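Local coordinates for Molybdate/tungstate binding protein (Sporomusa ovata, PDB 1FR3), which binds the oxyanions molybdate and tungstate as a hexameric assembly and probably serves in molybdate storage and homeostasis, at residues 41-45 with 46-50. Sequence-based numbering, arbitrary orientation.
Sequences DSVAD and LDLVP
The carbonyl oxygen of Ser42 accepts an i to i+4 bond near the end of helix 40-46, receiving the N-H of Leu46 at 2.9 Å in a nearly straight bond (167°), and the chain then leaves the helix through a Schellman motif, a common way of ending a helix of which this turn is a compact example. Asp47 is its C-prime residue: with positive phi it swings the backbone round, and Leu48 N reaches back to Val43 O at 3.0 Å. The companion bond, from Asp47 N to Ala44 O, is weak, 3.2 Å long and bent. Across the turn the CG1 methyl of Val43 lies 4.3 Å from CB of Leu48, an apolar touch that the motif brings about by folding Leu48 back beside the helix. Both side chains continue onto Ile25 of strand 22-29, so the helix end packs on the sheet of this TOBE domain. Leu46 instead curls over its own hydrogen-bond acceptor: chi1 of -81° sets CG anti to the carbonyl carbon, and the second torsion then brings CD1 to 3.3 Å from Ser42 O. Ser42 OG hydrogen-bonds to a bound tungstate, to Thr39 OG1 and to Ser4 O of a second subunit, placing the helix at an intersubunit oxyanion pocket. In Asp45, chi1 of -174° turns the carboxylate away from the backbone N; OD1 forms a salt bridge with Lys2, and OD2 one with Arg6, both of that second subunit, and OD2 also lies 4.0 Å from Leu46 CD1.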
ATOM      1  N   ASP A  41     -10.861 -14.234   5.939  1.00 10.94           N
ATOM      2  CA  ASP A  41     -10.691 -14.360   7.379  1.00 11.81           C
ATOM      3  C   ASP A  41     -11.337 -13.175   8.095  1.00 10.36           C
ATOM      4  O   ASP A  41     -11.989 -13.326   9.125  1.00 10.21           O
ATOM      5  CB  ASP A  41      -9.203 -14.426   7.728  1.00 14.02           C
ATOM      6  CG  ASP A  41      -8.507 -15.596   7.042  1.00 16.13           C
ATOM      7  OD1 ASP A  41      -8.418 -15.537   5.795  1.00 17.26           O
ATOM      8  OD2 ASP A  41      -8.052 -16.516   7.745  1.00 18.31           O
ATOM      9  N   SER A  42     -11.145 -11.984   7.524  1.00  9.06           N
ATOM     10  CA  SER A  42     -11.716 -10.768   8.110  1.00  8.79           C
ATOM     11  C   SER A  42     -13.234 -10.752   8.005  1.00  8.27           C
ATOM     12  O   SER A  42     -13.916 -10.254   8.902  1.00  8.29           O
ATOM     13  CB  SER A  42     -11.117  -9.538   7.424  1.00  9.23           C
ATOM     14  OG  SER A  42      -9.753  -9.378   7.768  1.00  9.59           O
ATOM     15  N   VAL A  43     -13.777 -11.267   6.901  1.00  8.35           N
ATOM     16  CA  VAL A  43     -15.236 -11.334   6.762  1.00  8.83           C
ATOM     17  C   VAL A  43     -15.827 -12.175   7.895  1.00  9.41           C
ATOM     18  O   VAL A  43     -16.825 -11.800   8.504  1.00  9.84           O
ATOM     19  CB  VAL A  43     -15.638 -11.906   5.395  1.00  8.65           C
ATOM     20  CG1 VAL A  43     -17.135 -12.174   5.331  1.00 10.29           C
ATOM     21  CG2 VAL A  43     -15.225 -10.922   4.303  1.00  9.74           C
ATOM     22  N   ALA A  44     -15.177 -13.301   8.158  1.00 10.76           N
ATOM     23  CA  ALA A  44     -15.583 -14.210   9.221  1.00 11.52           C
ATOM     24  C   ALA A  44     -15.427 -13.589  10.604  1.00 11.24           C
ATOM     25  O   ALA A  44     -16.344 -13.627  11.420  1.00 11.90           O
ATOM     26  CB  ALA A  44     -14.751 -15.484   9.137  1.00 12.02           C
ATOM     27  N   ASP A  45     -14.278 -12.968  10.849  1.00 10.26           N
ATOM     28  CA  ASP A  45     -13.991 -12.342  12.135  1.00 10.55           C
ATOM     29  C   ASP A  45     -14.955 -11.208  12.443  1.00 10.84           C
ATOM     30  O   ASP A  45     -15.493 -11.112  13.547  1.00 11.83           O
ATOM     31  CB  ASP A  45     -12.538 -11.867  12.161  1.00 10.48           C
ATOM     32  CG  ASP A  45     -12.075 -11.321  13.495  1.00 11.15           C
ATOM     33  OD1 ASP A  45     -12.578 -11.752  14.558  1.00 11.87           O
ATOM     34  OD2 ASP A  45     -11.185 -10.440  13.474  1.00 10.00           O
ATOM     35  N   LEU A  46     -15.172 -10.323  11.474  1.00 10.20           N
ATOM     36  CA  LEU A  46     -16.070  -9.190  11.643  1.00 11.04           C
ATOM     37  C   LEU A  46     -17.530  -9.588  11.464  1.00 11.67           C
ATOM     38  O   LEU A  46     -18.441  -8.832  11.807  1.00 12.00           O
ATOM     39  CB  LEU A  46     -15.700  -8.076  10.654  1.00 11.22           C
ATOM     40  CG  LEU A  46     -14.530  -7.165  11.026  1.00 11.32           C
ATOM     41  CD1 LEU A  46     -13.211  -7.921  11.056  1.00 12.27           C
ATOM     42  CD2 LEU A  46     -14.428  -5.979  10.072  1.00 10.99           C
ATOM     43  N   ASP A  47     -17.760 -10.784  10.937  1.00 13.12           N
ATOM     44  CA  ASP A  47     -19.099 -11.282  10.647  1.00 14.71           C
ATOM     45  C   ASP A  47     -19.842 -10.281   9.759  1.00 13.63           C
ATOM     46  O   ASP A  47     -20.988  -9.905   9.993  1.00 13.26           O
ATOM     47  CB  ASP A  47     -19.904 -11.587  11.906  1.00 16.87           C
ATOM     48  CG  ASP A  47     -21.086 -12.503  11.632  1.00 19.37           C
ATOM     49  OD1 ASP A  47     -21.204 -13.058  10.516  1.00 20.59           O
ATOM     50  OD2 ASP A  47     -21.913 -12.664  12.557  1.00 21.60           O
ATOM     51  N   LEU A  48     -19.138  -9.827   8.719  1.00 13.22           N
ATOM     52  CA  LEU A  48     -19.696  -8.869   7.778  1.00 12.70           C
ATOM     53  C   LEU A  48     -20.846  -9.477   6.979  1.00 12.59           C
ATOM     54  O   LEU A  48     -20.727 -10.590   6.470  1.00 12.98           O
ATOM     55  CB  LEU A  48     -18.621  -8.382   6.803  1.00 12.77           C
ATOM     56  CG  LEU A  48     -17.484  -7.520   7.340  1.00 13.46           C
ATOM     57  CD1 LEU A  48     -16.494  -7.191   6.225  1.00 13.46           C
ATOM     58  CD2 LEU A  48     -17.998  -6.228   7.962  1.00 13.45           C
ATOM     59  N   VAL A  49     -21.946  -8.744   6.883  1.00 11.82           N
ATOM     60  CA  VAL A  49     -23.105  -9.153   6.105  1.00 11.96           C
ATOM     61  C   VAL A  49     -23.721  -7.914   5.453  1.00 12.31           C
ATOM     62  O   VAL A  49     -23.550  -6.796   5.944  1.00 11.88           O
ATOM     63  CB  VAL A  49     -24.194  -9.858   6.933  1.00 12.09           C
ATOM     64  CG1 VAL A  49     -23.661 -11.143   7.557  1.00 11.89           C
ATOM     65  CG2 VAL A  49     -24.745  -8.936   8.011  1.00 11.96           C
ATOM     66  N   PRO A  50     -24.447  -8.099   4.364  1.00 12.59           N
ATOM     67  CA  PRO A  50     -25.114  -7.001   3.691  1.00 12.32           C
ATOM     68  C   PRO A  50     -25.996  -6.234   4.659  1.00 12.71           C
ATOM     69  O   PRO A  50     -26.706  -6.837   5.467  1.00 13.75           O
ATOM     70  CB  PRO A  50     -25.918  -7.676   2.585  1.00 12.36           C
ATOM     71  CG  PRO A  50     -25.178  -8.946   2.332  1.00 12.83           C
ATOM     72  CD  PRO A  50     -24.695  -9.397   3.691  1.00 12.88           C
TER